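PDB 1NO7: major capsid protein from Human herpesvirus 1, which probably builds the hexons and pentons of the icosahedral herpesvirus capsid, with this fragment forming the upper domain of the subunit. Local coordinates for residues A183-L194 against Q445-E453; C375-V385 against D503-F514. All blocks are in the same frame, centred on the assembly; numbering follows the deposited sequence.

Interaction 1. Residues A183-L194 against Q445-E453; sequences AIHGSEHVFCAL and QVLAHNMAE
Ala183, His185, Val190 and Ala193 come nearest by CA to Leu447, Ala452, Asn450 and Val446 respectively, which lays helix 188-193 and the turn before it along the loop that follows helix 438-442. A chi1 of -161° swings the Asn450 amide away from its own N and in between two histidines. Asn450 OD1 lies at the edge of the His185 ring, 3.4 Å from His185 NE2, with the two planes 61° apart. Asn450 ND2 meets the edge of the His189 ring at CD2, 3.4 Å away, while Val190 CG2 packs 3.7 Å from Asn450 CB. The His185 ring is held from within its own turn: ND1 donates to Ala183 O at 3.0 Å. Ala452 CB then rests against its CD2. Helix 188-193 starts on an N-cap, Ser187 OG accepting from Val190 N at 3.1 Å. Leu447 CD1 touches Ala183 CB at 3.5 Å, and near the end of the helix Val446 CG2 meets Ala193 CB at 3.6 Å; Leu389 of helix 382-389 packs on both Ala183 and Leu447. Methyl packing and contacts round two histidine rings thus carry the junction, and Asn450 OD1 takes its hydrogen bond from Asn336 ND2, in a third part of the chain.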
loop_
_atom_site.group_PDB
_atom_site.type_symbol
_atom_site.label_atom_id
_atom_site.label_comp_id
_atom_site.label_asym_id
_atom_site.label_seq_id
_atom_site.Cartn_x
_atom_site.Cartn_y
_atom_site.Cartn_z
ATOM N N ALA A 183 8.267 10.053 8.203
ATOM C CA ALA A 183 8.550 10.402 9.602
ATOM C C ALA A 183 7.328 10.123 10.478
ATOM O O ALA A 183 7.448 9.572 11.575
ATOM C CB ALA A 183 8.932 11.869 9.702
ATOM N N ILE A 184 6.158 10.507 9.974
ATOM C CA ILE A 184 4.855 10.312 10.691
ATOM C C ILE A 184 4.346 8.971 10.402
ATOM O O ILE A 184 3.246 8.767 9.881
ATOM C CB ILE A 184 3.699 11.197 10.246
ATOM C CG1 ILE A 184 4.167 12.606 9.905
ATOM C CG2 ILE A 184 2.609 11.222 11.314
ATOM C CD1 ILE A 184 3.277 13.313 8.897
ATOM N N HIS A 185 5.238 7.978 10.591
ATOM C CA HIS A 185 5.039 6.541 10.255
ATOM C C HIS A 185 3.788 5.839 10.747
ATOM O O HIS A 185 3.881 4.834 11.434
ATOM C CB HIS A 185 6.244 5.748 10.752
ATOM C CG HIS A 185 6.419 5.885 12.289
ATOM N ND1 HIS A 185 6.359 7.101 12.934
ATOM C CD2 HIS A 185 6.649 4.957 13.250
ATOM C CE1 HIS A 185 6.547 6.919 14.229
ATOM N NE2 HIS A 185 6.727 5.628 14.448
ATOM N N GLY A 186 2.601 6.350 10.419
ATOM C CA GLY A 186 1.385 5.709 10.889
ATOM C C GLY A 186 1.131 6.063 12.358
ATOM O O GLY A 186 0.023 5.883 12.844
ATOM N N SER A 187 2.145 6.567 13.070
ATOM C CA SER A 187 1.968 6.955 14.471
ATOM C C SER A 187 0.927 8.055 14.674
ATOM O O SER A 187 1.029 9.145 14.109
ATOM C CB SER A 187 3.300 7.400 15.076
ATOM O OG SER A 187 3.147 7.693 16.459
ATOM N N GLU A 188 -0.091 7.741 15.468
ATOM C CA GLU A 188 -1.160 8.686 15.773
ATOM C C GLU A 188 -0.560 9.723 16.719
ATOM O O GLU A 188 -0.752 10.938 16.557
ATOM C CB GLU A 188 -2.315 7.949 16.449
ATOM C CG GLU A 188 -3.572 8.772 16.627
ATOM C CD GLU A 188 -4.777 7.897 16.918
ATOM O OE1 GLU A 188 -4.988 6.931 16.152
ATOM O OE2 GLU A 188 -5.511 8.167 17.895
ATOM N N HIS A 189 0.178 9.219 17.706
ATOM C CA HIS A 189 0.868 10.039 18.702
ATOM C C HIS A 189 1.637 11.136 17.966
ATOM O O HIS A 189 1.463 12.332 18.237
ATOM C CB HIS A 189 1.827 9.136 19.495
ATOM C CG HIS A 189 2.685 9.852 20.494
ATOM N ND1 HIS A 189 2.169 10.684 21.466
ATOM C CD2 HIS A 189 4.022 9.797 20.716
ATOM C CE1 HIS A 189 3.149 11.108 22.244
ATOM N NE2 HIS A 189 4.285 10.584 21.811
ATOM N N VAL A 190 2.469 10.716 17.008
ATOM C CA VAL A 190 3.248 11.682 16.254
ATOM C C VAL A 190 2.399 12.523 15.330
ATOM O O VAL A 190 2.682 13.682 15.120
ATOM C CB VAL A 190 4.329 11.014 15.415
ATOM C CG1 VAL A 190 5.075 12.081 14.604
ATOM C CG2 VAL A 190 5.288 10.227 16.332
ATOM N N PHE A 191 1.379 11.944 14.718
ATOM C CA PHE A 191 0.562 12.771 13.840
ATOM C C PHE A 191 0.076 13.923 14.696
ATOM O O PHE A 191 0.017 15.058 14.238
ATOM C CB PHE A 191 -0.656 12.019 13.285
ATOM C CG PHE A 191 -1.568 12.888 12.478
ATOM C CD1 PHE A 191 -1.242 13.233 11.165
ATOM C CD2 PHE A 191 -2.723 13.403 13.041
ATOM C CE1 PHE A 191 -2.062 14.091 10.408
ATOM C CE2 PHE A 191 -3.560 14.264 12.304
ATOM C CZ PHE A 191 -3.226 14.610 10.977
ATOM N N CYS A 192 -0.250 13.633 15.949
ATOM C CA CYS A 192 -0.728 14.683 16.825
ATOM C C CYS A 192 0.330 15.751 17.091
ATOM O O CYS A 192 0.018 16.945 17.105
ATOM C CB CYS A 192 -1.254 14.080 18.128
ATOM S SG CYS A 192 -2.905 13.373 17.900
ATOM N N ALA A 193 1.576 15.336 17.292
ATOM C CA ALA A 193 2.632 16.312 17.521
ATOM C C ALA A 193 2.669 17.280 16.336
ATOM O O ALA A 193 2.219 18.428 16.433
ATOM C CB ALA A 193 3.978 15.619 17.662
ATOM N N LEU A 194 3.191 16.801 15.210
ATOM C CA LEU A 194 3.304 17.618 14.002
ATOM C C LEU A 194 1.951 18.115 13.479
ATOM O O LEU A 194 1.872 18.707 12.385
ATOM C CB LEU A 194 4.029 16.834 12.906
ATOM C CG LEU A 194 5.445 16.383 13.282
ATOM C CD1 LEU A 194 5.361 15.229 14.268
ATOM C CD2 LEU A 194 6.216 15.937 12.047
ATOM N N GLN A 445 11.204 18.210 16.192
ATOM C CA GLN A 445 12.119 17.777 17.235
ATOM C C GLN A 445 11.589 16.457 17.802
ATOM O O GLN A 445 12.348 15.644 18.336
ATOM C CB GLN A 445 12.228 18.836 18.348
ATOM C CG GLN A 445 12.676 20.231 17.870
ATOM C CD GLN A 445 13.159 21.131 19.006
ATOM O OE1 GLN A 445 14.291 20.996 19.487
ATOM N NE2 GLN A 445 12.297 22.048 19.442
ATOM N N VAL A 446 10.282 16.240 17.654
ATOM C CA VAL A 446 9.651 15.032 18.170
ATOM C C VAL A 446 10.242 13.724 17.623
ATOM O O VAL A 446 10.483 12.772 18.382
ATOM C CB VAL A 446 8.139 15.015 17.873
ATOM C CG1 VAL A 446 7.503 13.869 18.629
ATOM C CG2 VAL A 446 7.498 16.333 18.274
ATOM N N LEU A 447 10.475 13.692 16.310
ATOM C CA LEU A 447 11.001 12.510 15.621
ATOM C C LEU A 447 12.093 11.755 16.353
ATOM O O LEU A 447 12.183 10.530 16.242
ATOM C CB LEU A 447 11.509 12.873 14.226
ATOM C CG LEU A 447 10.565 13.745 13.389
ATOM C CD1 LEU A 447 10.969 13.645 11.922
ATOM C CD2 LEU A 447 9.110 13.310 13.577
ATOM N N ALA A 448 12.932 12.471 17.088
ATOM C CA ALA A 448 13.991 11.800 17.826
ATOM C C ALA A 448 13.368 10.904 18.903
ATOM O O ALA A 448 13.911 9.846 19.236
ATOM C CB ALA A 448 14.923 12.822 18.456
ATOM N N HIS A 449 12.216 11.318 19.424
ATOM C CA HIS A 449 11.533 10.562 20.470
ATOM C C HIS A 449 10.769 9.326 20.004
ATOM O O HIS A 449 10.830 8.267 20.639
ATOM C CB HIS A 449 10.571 11.474 21.238
ATOM C CG HIS A 449 11.257 12.515 22.067
ATOM N ND1 HIS A 449 12.253 12.209 22.971
ATOM C CD2 HIS A 449 11.077 13.854 22.146
ATOM C CE1 HIS A 449 12.656 13.314 23.569
ATOM N NE2 HIS A 449 11.959 14.327 23.088
ATOM N N ASN A 450 10.052 9.458 18.895
ATOM C CA ASN A 450 9.255 8.353 18.380
ATOM C C ASN A 450 9.536 8.117 16.900
ATOM O O ASN A 450 8.953 8.778 16.028
ATOM C CB ASN A 450 7.777 8.670 18.579
ATOM C CG ASN A 450 6.916 7.447 18.519
ATOM O OD1 ASN A 450 7.102 6.589 17.657
ATOM N ND2 ASN A 450 5.955 7.357 19.432
ATOM N N MET A 451 10.420 7.169 16.611
ATOM C CA MET A 451 10.763 6.886 15.220
ATOM C C MET A 451 10.749 5.417 14.778
ATOM O O MET A 451 10.781 4.491 15.601
ATOM C CB MET A 451 12.132 7.520 14.873
ATOM C CG MET A 451 13.218 7.480 15.973
ATOM S SD MET A 451 14.910 7.917 15.370
ATOM C CE MET A 451 14.773 9.752 15.150
ATOM N N ALA A 452 10.688 5.234 13.460
ATOM C CA ALA A 452 10.684 3.919 12.825
ATOM C C ALA A 452 12.035 3.768 12.119
ATOM O O ALA A 452 12.463 4.678 11.404
ATOM C CB ALA A 452 9.547 3.832 11.812
ATOM N N GLU A 453 12.699 2.628 12.302
ATOM C CA GLU A 453 14.011 2.419 11.696
ATOM C C GLU A 453 14.055 1.839 10.274
ATOM O O GLU A 453 14.483 2.513 9.321
ATOM C CB GLU A 453 14.859 1.548 12.627
ATOM C CG GLU A 453 14.215 0.218 12.988
ATOM C CD GLU A 453 14.831 -0.414 14.225
ATOM O OE1 GLU A 453 16.073 -0.543 14.277
ATOM O OE2 GLU A 453 14.071 -0.789 15.147
#

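Interaction 2. Residues C375-V385 against D503-F514; sequences CCTAGVRFDRV and DYFYPLPVHALF
Tyr504 O takes the backbone N-H of Arg381 at 2.6 Å, at one end of an antiparallel strand pair. Strands 376-380 and 505-507 are neighbours in a three-stranded antiparallel sheet in which 376-380 is the central strand, with 486-489 on its other flank. Gly379 and Tyr506 form the hydrogen-bonded pair: Tyr506 N donates to Gly379 O (2.8 Å, 174° at the hydrogen), and Gly379 N donates back to Tyr506 O. A chi1 of 54°, with CG between its own N and carbonyl carbon, folds the Tyr506 ring back over the paired glycine in a CH-pi contact, Gly379 CA lying 3.7 Å from the ring centroid. The ring fills the place where a side chain on Gly379 would begin, and Gly379 O also lies over its face. Arg381 CG meets that ring at its edge; farther out, NH1 of this arginine is bonded to Gly502 O. On the sheet face shared by Val380 and Phe505 the two side chains run side by side, with Val380 CG2 at the ring edge, 3.4 Å from Phe505 CD2, and Val380 CG1 close to Phe505 CE2. Helix 176-183 packs there through Ala182. Past the end of strand 505-507, Leu508 N donates to Thr377 O at 3.1 Å, Thr377 OG1 gives a weak bond to Leu508 O, and Thr377 CG2 sits 3.4 Å from Phe514 CB.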
loop_
_atom_site.group_PDB
_atom_site.type_symbol
_atom_site.label_atom_id
_atom_site.label_comp_id
_atom_site.label_asym_id
_atom_site.label_seq_id
_atom_site.Cartn_x
_atom_site.Cartn_y
_atom_site.Cartn_z
ATOM N N CYS A 375 1.307 4.000 -10.303
ATOM C CA CYS A 375 1.761 4.279 -8.935
ATOM C C CYS A 375 2.433 3.025 -8.420
ATOM O O CYS A 375 2.218 1.948 -8.979
ATOM C CB CYS A 375 0.591 4.616 -8.018
ATOM S SG CYS A 375 -0.251 3.155 -7.452
ATOM N N CYS A 376 3.206 3.134 -7.340
ATOM C CA CYS A 376 3.938 1.964 -6.840
ATOM C C CYS A 376 4.453 2.016 -5.394
ATOM O O CYS A 376 4.917 3.070 -4.922
ATOM C CB CYS A 376 5.124 1.700 -7.766
ATOM S SG CYS A 376 6.565 1.092 -6.893
ATOM N N THR A 377 4.404 0.867 -4.710
ATOM C CA THR A 377 4.865 0.790 -3.324
ATOM C C THR A 377 6.377 0.801 -3.286
ATOM O O THR A 377 7.033 0.251 -4.184
ATOM C CB THR A 377 4.382 -0.493 -2.622
ATOM O OG1 THR A 377 5.162 -1.631 -3.037
ATOM C CG2 THR A 377 2.923 -0.730 -2.949
ATOM N N ALA A 378 6.921 1.428 -2.242
ATOM C CA ALA A 378 8.371 1.526 -2.066
ATOM C C ALA A 378 8.772 1.527 -0.596
ATOM O O ALA A 378 7.991 1.933 0.284
ATOM C CB ALA A 378 8.910 2.798 -2.750
ATOM N N GLY A 379 9.994 1.054 -0.350
ATOM C CA GLY A 379 10.543 0.999 0.992
ATOM C C GLY A 379 11.281 2.308 1.209
ATOM O O GLY A 379 11.793 2.910 0.243
ATOM N N VAL A 380 11.347 2.749 2.464
ATOM C CA VAL A 380 11.997 4.014 2.798
ATOM C C VAL A 380 13.378 3.892 3.454
ATOM O O VAL A 380 13.629 2.952 4.223
ATOM C CB VAL A 380 11.105 4.816 3.739
ATOM C CG1 VAL A 380 11.709 6.182 3.983
ATOM C CG2 VAL A 380 9.728 4.929 3.153
ATOM N N ARG A 381 14.265 4.845 3.139
ATOM C CA ARG A 381 15.612 4.869 3.737
ATOM C C ARG A 381 15.545 5.882 4.891
ATOM O O ARG A 381 16.030 7.014 4.779
ATOM C CB ARG A 381 16.639 5.332 2.705
ATOM C CG ARG A 381 16.677 4.502 1.453
ATOM C CD ARG A 381 17.661 5.082 0.465
ATOM N NE ARG A 381 18.992 5.203 1.056
ATOM C CZ ARG A 381 20.029 5.795 0.465
ATOM N NH1 ARG A 381 19.898 6.331 -0.752
ATOM N NH2 ARG A 381 21.200 5.861 1.092
ATOM N N PHE A 382 14.952 5.469 6.006
ATOM C CA PHE A 382 14.760 6.360 7.141
ATOM C C PHE A 382 15.933 7.239 7.566
ATOM O O PHE A 382 15.724 8.406 7.936
ATOM C CB PHE A 382 14.180 5.558 8.307
ATOM C CG PHE A 382 12.820 4.993 7.997
ATOM C CD1 PHE A 382 12.684 3.900 7.138
ATOM C CD2 PHE A 382 11.667 5.632 8.454
ATOM C CE1 PHE A 382 11.424 3.457 6.729
ATOM C CE2 PHE A 382 10.399 5.200 8.054
ATOM C CZ PHE A 382 10.280 4.108 7.185
ATOM N N ASP A 383 17.160 6.718 7.514
ATOM C CA ASP A 383 18.301 7.558 7.880
ATOM C C ASP A 383 18.271 8.749 6.921
ATOM O O ASP A 383 17.970 9.875 7.334
ATOM C CB ASP A 383 19.631 6.785 7.779
ATOM C CG ASP A 383 19.706 5.880 6.558
ATOM O OD1 ASP A 383 18.926 4.900 6.493
ATOM O OD2 ASP A 383 20.547 6.148 5.667
ATOM N N ARG A 384 18.537 8.491 5.641
ATOM C CA ARG A 384 18.509 9.537 4.632
ATOM C C ARG A 384 17.358 10.519 4.908
ATOM O O ARG A 384 17.552 11.738 4.843
ATOM C CB ARG A 384 18.360 8.915 3.243
ATOM C CG ARG A 384 19.632 8.270 2.730
ATOM C CD ARG A 384 20.406 9.232 1.850
ATOM N NE ARG A 384 21.733 8.727 1.514
ATOM C CZ ARG A 384 22.814 8.911 2.265
ATOM N NH1 ARG A 384 22.726 9.597 3.399
ATOM N NH2 ARG A 384 23.983 8.407 1.885
ATOM N N VAL A 385 16.170 10.006 5.244
ATOM C CA VAL A 385 15.027 10.885 5.509
ATOM C C VAL A 385 15.264 11.648 6.789
ATOM O O VAL A 385 15.598 12.832 6.757
ATOM C CB VAL A 385 13.687 10.123 5.678
ATOM C CG1 VAL A 385 12.510 11.114 5.607
ATOM C CG2 VAL A 385 13.548 9.052 4.609
ATOM N N ASP A 503 17.130 8.535 -3.705
ATOM C CA ASP A 503 17.659 9.298 -2.577
ATOM C C ASP A 503 17.118 8.802 -1.243
ATOM O O ASP A 503 17.858 8.191 -0.474
ATOM C CB ASP A 503 17.343 10.785 -2.744
ATOM C CG ASP A 503 18.314 11.486 -3.679
ATOM O OD1 ASP A 503 19.517 11.543 -3.345
ATOM O OD2 ASP A 503 17.880 11.978 -4.743
ATOM N N TYR A 504 15.829 9.043 -0.983
ATOM C CA TYR A 504 15.195 8.632 0.278
ATOM C C TYR A 504 14.376 7.343 0.185
ATOM O O TYR A 504 14.367 6.510 1.116
ATOM C CB TYR A 504 14.261 9.732 0.795
ATOM C CG TYR A 504 14.891 11.096 0.938
ATOM C CD1 TYR A 504 15.118 11.903 -0.177
ATOM C CD2 TYR A 504 15.257 11.586 2.189
ATOM C CE1 TYR A 504 15.693 13.161 -0.054
ATOM C CE2 TYR A 504 15.835 12.843 2.322
ATOM C CZ TYR A 504 16.052 13.628 1.194
ATOM O OH TYR A 504 16.637 14.873 1.301
ATOM N N PHE A 505 13.677 7.197 -0.939
ATOM C CA PHE A 505 12.812 6.048 -1.169
ATOM C C PHE A 505 13.263 5.127 -2.288
ATOM O O PHE A 505 13.745 5.585 -3.323
ATOM C CB PHE A 505 11.427 6.543 -1.503
ATOM C CG PHE A 505 10.893 7.540 -0.525
ATOM C CD1 PHE A 505 10.611 8.842 -0.933
ATOM C CD2 PHE A 505 10.598 7.157 0.785
ATOM C CE1 PHE A 505 10.029 9.764 -0.064
ATOM C CE2 PHE A 505 10.014 8.066 1.679
ATOM C CZ PHE A 505 9.724 9.382 1.253
ATOM N N TYR A 506 13.084 3.826 -2.090
ATOM C CA TYR A 506 13.464 2.861 -3.116
ATOM C C TYR A 506 12.271 1.993 -3.545
ATOM O O TYR A 506 11.572 1.417 -2.695
ATOM C CB TYR A 506 14.598 1.983 -2.605
ATOM C CG TYR A 506 14.298 1.301 -1.296
ATOM C CD1 TYR A 506 13.608 0.099 -1.252
ATOM C CD2 TYR A 506 14.749 1.837 -0.102
ATOM C CE1 TYR A 506 13.385 -0.565 -0.043
ATOM C CE2 TYR A 506 14.535 1.188 1.119
ATOM C CZ TYR A 506 13.860 -0.015 1.145
ATOM O OH TYR A 506 13.717 -0.689 2.350
ATOM N N PRO A 507 12.012 1.913 -4.873
ATOM C CA PRO A 507 10.919 1.136 -5.477
ATOM C C PRO A 507 11.013 -0.323 -5.080
ATOM O O PRO A 507 12.105 -0.909 -5.103
ATOM C CB PRO A 507 11.154 1.313 -6.977
ATOM C CG PRO A 507 11.735 2.675 -7.070
ATOM C CD PRO A 507 12.735 2.667 -5.916
ATOM N N LEU A 508 9.874 -0.906 -4.722
ATOM C CA LEU A 508 9.832 -2.312 -4.334
ATOM C C LEU A 508 8.366 -2.742 -4.304
ATOM O O LEU A 508 7.757 -2.784 -3.221
ATOM C CB LEU A 508 10.450 -2.490 -2.951
ATOM C CG LEU A 508 10.484 -3.926 -2.440
ATOM C CD1 LEU A 508 11.934 -4.444 -2.494
ATOM C CD2 LEU A 508 9.946 -3.988 -0.998
ATOM N N PRO A 509 7.781 -3.072 -5.490
ATOM C CA PRO A 509 6.377 -3.492 -5.613
ATOM C C PRO A 509 6.061 -4.791 -4.877
ATOM O O PRO A 509 6.744 -5.804 -5.071
ATOM C CB PRO A 509 6.186 -3.647 -7.126
ATOM C CG PRO A 509 7.273 -2.806 -7.721
ATOM C CD PRO A 509 8.429 -3.118 -6.813
ATOM N N VAL A 510 5.032 -4.754 -4.030
ATOM C CA VAL A 510 4.625 -5.944 -3.288
ATOM C C VAL A 510 3.538 -6.680 -4.060
ATOM O O VAL A 510 3.216 -7.832 -3.748
ATOM C CB VAL A 510 4.030 -5.594 -1.906
ATOM C CG1 VAL A 510 5.107 -5.064 -1.007
ATOM C CG2 VAL A 510 2.913 -4.566 -2.054
ATOM N N HIS A 511 2.980 -6.028 -5.076
ATOM C CA HIS A 511 1.900 -6.642 -5.825
ATOM C C HIS A 511 1.641 -5.982 -7.184
ATOM O O HIS A 511 1.755 -4.761 -7.336
ATOM C CB HIS A 511 0.646 -6.613 -4.960
ATOM C CG HIS A 511 -0.518 -7.310 -5.570
ATOM N ND1 HIS A 511 -1.289 -6.737 -6.558
ATOM C CD2 HIS A 511 -1.033 -8.543 -5.353
ATOM C CE1 HIS A 511 -2.230 -7.589 -6.922
ATOM N NE2 HIS A 511 -2.097 -8.693 -6.207
ATOM N N ALA A 512 1.299 -6.806 -8.173
ATOM C CA ALA A 512 1.048 -6.341 -9.536
ATOM C C ALA A 512 0.249 -5.043 -9.534
ATOM O O ALA A 512 0.502 -4.152 -10.348
ATOM C CB ALA A 512 0.299 -7.417 -10.318
ATOM N N LEU A 513 -0.701 -4.933 -8.607
ATOM C CA LEU A 513 -1.556 -3.748 -8.517
ATOM C C LEU A 513 -0.800 -2.424 -8.336
ATOM O O LEU A 513 -1.254 -1.358 -8.786
ATOM C CB LEU A 513 -2.574 -3.935 -7.381
ATOM C CG LEU A 513 -4.015 -4.111 -7.872
ATOM C CD1 LEU A 513 -4.873 -4.596 -6.729
ATOM C CD2 LEU A 513 -4.537 -2.787 -8.421
ATOM N N PHE A 514 0.356 -2.501 -7.687
ATOM C CA PHE A 514 1.177 -1.326 -7.447
ATOM C C PHE A 514 2.592 -1.571 -7.972
ATOM O O PHE A 514 3.443 -2.119 -7.255
ATOM C CB PHE A 514 1.263 -1.056 -5.954
ATOM C CG PHE A 514 0.037 -1.457 -5.179
ATOM C CD1 PHE A 514 0.130 -2.429 -4.178
ATOM C CD2 PHE A 514 -1.177 -0.791 -5.365
ATOM C CE1 PHE A 514 -0.973 -2.721 -3.355
ATOM C CE2 PHE A 514 -2.291 -1.077 -4.545
ATOM C CZ PHE A 514 -2.185 -2.042 -3.538
#

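Overall arrangement
Interactions 1 and 2 have centres about 19 Å apart, interaction 2 lying nearer the middle of the chain. Their segments alternate along the sequence, 183-194, 375-385, 445-453, 503-514, so the two pairings interlock. Two helices are common to both. Helix 176-183 ends in interaction 1 at Ala183 and packs through Ala182 and Leu179 on interaction 2; helix 382-389 begins in interaction 2 and reaches interaction 1 through Tyr386 and Leu389. The contacts also touch directly, where the Phe382 ring packs against the backbone carbonyls of Ala452 and Glu453. Sequence-distant parts of the upper domain are thereby joined into one continuous body of sheet, helices and loops.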